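Local structure of hypothetical glycoside hydrolase (3TAW) at residues 117-122 / 136-141. The protein is of unknown function but is named as a glycoside hydrolase and belongs to the beta-fructosidase-like clan of five-bladed beta-propeller proteins. Numbering follows the deposited sequence.
With EDO (1,2-ethanediol), chain P.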
loop_
_atom_site.group_PDB
_atom_site.type_symbol
_atom_site.label_atom_id
_atom_site.label_comp_id
_atom_site.label_asym_id
_atom_site.label_seq_id
_atom_site.Cartn_x
_atom_site.Cartn_y
_atom_site.Cartn_z
ATOM N N GLY A 117 12.198 1.640 -10.994
ATOM C CA GLY A 117 11.403 0.418 -10.878
ATOM C C GLY A 117 9.986 0.590 -10.353
ATOM O O GLY A 117 9.319 1.593 -10.603
ATOM N N THR A 118 9.523 -0.422 -9.621
ATOM C CA THR A 118 8.121 -0.584 -9.327
ATOM C C THR A 118 7.963 -0.636 -7.806
ATOM O O THR A 118 8.337 -1.624 -7.193
ATOM C CB THR A 118 7.605 -1.901 -9.999
ATOM O OG1 THR A 118 8.326 -3.030 -9.495
ATOM C CG2 THR A 118 7.781 -1.862 -11.511
ATOM N N GLU A 119 7.412 0.420 -7.201
ATOM C CA GLU A 119 7.356 0.559 -5.742
ATOM C C GLU A 119 5.960 0.364 -5.149
ATOM O O GLU A 119 4.955 0.526 -5.841
ATOM C CB GLU A 119 7.795 1.964 -5.312
ATOM C CG GLU A 119 9.097 2.480 -5.936
ATOM C CD GLU A 119 9.426 3.888 -5.494
ATOM O OE1 GLU A 119 8.494 4.620 -5.021
ATOM O OE2 GLU A 119 10.613 4.281 -5.638
ATOM N N ASP A 120 5.931 0.065 -3.848
ATOM C CA ASP A 120 4.765 0.306 -3.004
ATOM C C ASP A 120 3.461 -0.233 -3.579
ATOM O O ASP A 120 2.505 0.518 -3.839
ATOM C CB ASP A 120 4.664 1.791 -2.700
ATOM C CG ASP A 120 5.823 2.304 -1.848
ATOM O OD1 ASP A 120 6.706 1.502 -1.462
ATOM O OD2 ASP A 120 5.794 3.515 -1.512
ATOM N N PRO A 121 3.422 -1.553 -3.774
ATOM C CA PRO A 121 2.254 -2.240 -4.347
ATOM C C PRO A 121 1.076 -2.326 -3.363
ATOM O O PRO A 121 1.277 -2.423 -2.148
ATOM C CB PRO A 121 2.783 -3.623 -4.596
ATOM C CG PRO A 121 3.804 -3.842 -3.530
ATOM C CD PRO A 121 4.492 -2.513 -3.402
ATOM N N ARG A 122 -0.135 -2.265 -3.898
ATOM C CA ARG A 122 -1.324 -2.764 -3.220
ATOM C C ARG A 122 -2.041 -3.671 -4.191
ATOM O O ARG A 122 -2.118 -3.382 -5.399
ATOM C CB ARG A 122 -2.313 -1.651 -2.813
ATOM C CG ARG A 122 -1.963 -0.881 -1.579
ATOM C CD ARG A 122 -1.049 0.238 -1.893
ATOM N NE ARG A 122 -0.823 1.180 -0.781
ATOM C CZ ARG A 122 0.276 1.915 -0.677
ATOM N NH1 ARG A 122 1.207 1.829 -1.603
ATOM N NH2 ARG A 122 0.459 2.730 0.351
ATOM N N THR A 136 3.662 2.261 -7.779
ATOM C CA THR A 136 4.317 3.477 -8.228
ATOM C C THR A 136 5.393 3.157 -9.254
ATOM O O THR A 136 6.253 2.306 -9.014
ATOM C CB THR A 136 5.032 4.183 -7.073
ATOM O OG1 THR A 136 4.145 4.311 -5.964
ATOM C CG2 THR A 136 5.566 5.579 -7.525
ATOM N N GLN A 137 5.331 3.828 -10.388
ATOM C CA GLN A 137 6.404 3.789 -11.394
ATOM C C GLN A 137 7.388 4.881 -11.031
ATOM O O GLN A 137 6.972 6.031 -10.807
ATOM C CB GLN A 137 5.841 4.060 -12.785
ATOM C CG GLN A 137 4.710 3.126 -13.209
ATOM C CD GLN A 137 4.249 3.428 -14.608
ATOM O OE1 GLN A 137 3.838 4.568 -14.902
ATOM N NE2 GLN A 137 4.301 2.426 -15.492
ATOM N N TRP A 138 8.674 4.557 -10.953
ATOM C CA TRP A 138 9.680 5.573 -10.604
ATOM C C TRP A 138 10.797 5.583 -11.612
ATOM O O TRP A 138 11.482 4.580 -11.814
ATOM C CB TRP A 138 10.225 5.323 -9.216
ATOM C CG TRP A 138 11.218 6.310 -8.627
ATOM C CD1 TRP A 138 12.318 5.988 -7.884
ATOM C CD2 TRP A 138 11.169 7.757 -8.646
ATOM N NE1 TRP A 138 12.945 7.106 -7.460
ATOM C CE2 TRP A 138 12.263 8.211 -7.900
ATOM C CE3 TRP A 138 10.298 8.697 -9.208
ATOM C CZ2 TRP A 138 12.538 9.575 -7.719
ATOM C CZ3 TRP A 138 10.549 10.044 -9.009
ATOM C CH2 TRP A 138 11.670 10.468 -8.280
ATOM N N ASN A 139 10.961 6.733 -12.249
ATOM C CA ASN A 139 11.992 6.928 -13.239
ATOM C C ASN A 139 12.954 8.037 -12.826
ATOM O O ASN A 139 13.672 8.585 -13.677
ATOM C CB ASN A 139 11.366 7.247 -14.592
ATOM C CG ASN A 139 10.621 8.561 -14.596
ATOM O OD1 ASN A 139 10.525 9.250 -13.575
ATOM N ND2 ASN A 139 10.110 8.927 -15.760
ATOM N N ARG A 140 12.979 8.344 -11.527
ATOM C CA ARG A 140 13.796 9.434 -10.946
ATOM C C ARG A 140 13.372 10.836 -11.358
ATOM O O ARG A 140 14.071 11.793 -11.051
ATOM C CB ARG A 140 15.280 9.290 -11.272
ATOM C CG ARG A 140 15.843 7.955 -11.012
ATOM C CD ARG A 140 16.741 7.909 -9.793
ATOM N NE ARG A 140 17.494 6.678 -9.899
ATOM C CZ ARG A 140 17.180 5.522 -9.296
ATOM N NH1 ARG A 140 16.151 5.408 -8.443
ATOM N NH2 ARG A 140 17.955 4.461 -9.525
ATOM N N LYS A 141 12.235 10.956 -12.024
ATOM C CA LYS A 141 11.705 12.254 -12.397
ATOM C C LYS A 141 10.328 12.475 -11.764
ATOM O O LYS A 141 10.144 13.426 -10.999
ATOM C CB LYS A 141 11.651 12.365 -13.912
ATOM C CG LYS A 141 13.046 12.323 -14.525
ATOM C CD LYS A 141 13.053 12.748 -15.961
ATOM C CE LYS A 141 12.599 11.659 -16.890
ATOM N NZ LYS A 141 13.452 11.654 -18.136
HETATM C C1 EDO P . 9.850 9.200 -5.199
HETATM O O1 EDO P . 8.540 9.738 -4.972
HETATM C C2 EDO P . 9.704 7.730 -5.545
HETATM O O2 EDO P . 8.632 7.189 -4.776
HETATM O O HOH W 1 5.987 4.960 -3.983
HETATM O O HOH W 2 2.017 3.079 -4.888
#
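Glu119 and Thr136 are paired through their backbones. Glu119 N donates to Thr136 O, and Thr136 N returns a nearly straight bond of 2.9 Å to Glu119 O. Next along the strands, Trp138 N donates to Gly117 O at 3.1 Å. Thr118 and Gln137 form the non-hydrogen-bonded pair between them.

Glu119, Thr136 and Trp138 share one face of the sheet. The extended Glu119 chain carries its carboxylate to the indole of Trp138, where OE2 lies 3.3 Å from CD1. Carboxylate and ring planes are 49° apart. With CG anti to the backbone N (chi1 -176°), the indole of Trp138 lies alongside the end of Glu119. Its NE1 bonds to Gly77 O. An ethanediol covers one ring face, with its C2 3.4 Å from Trp138 CD2; its O2 donates to Glu119 OE1 at 2.6 Å.

Two waters bridge the strands beside Thr136 OG1. One donates to Glu119 OE1 at 2.7 Å, bonds weakly to Asp120 OD2 and also meets Thr136 OG1. A second joins Thr136 OG1 to Asp120 O. Asp120 OD1 forms a salt bridge with Arg67.

The contact joins the first two strands of a four-stranded antiparallel sheet, the hairpin that starts one blade of a beta-propeller.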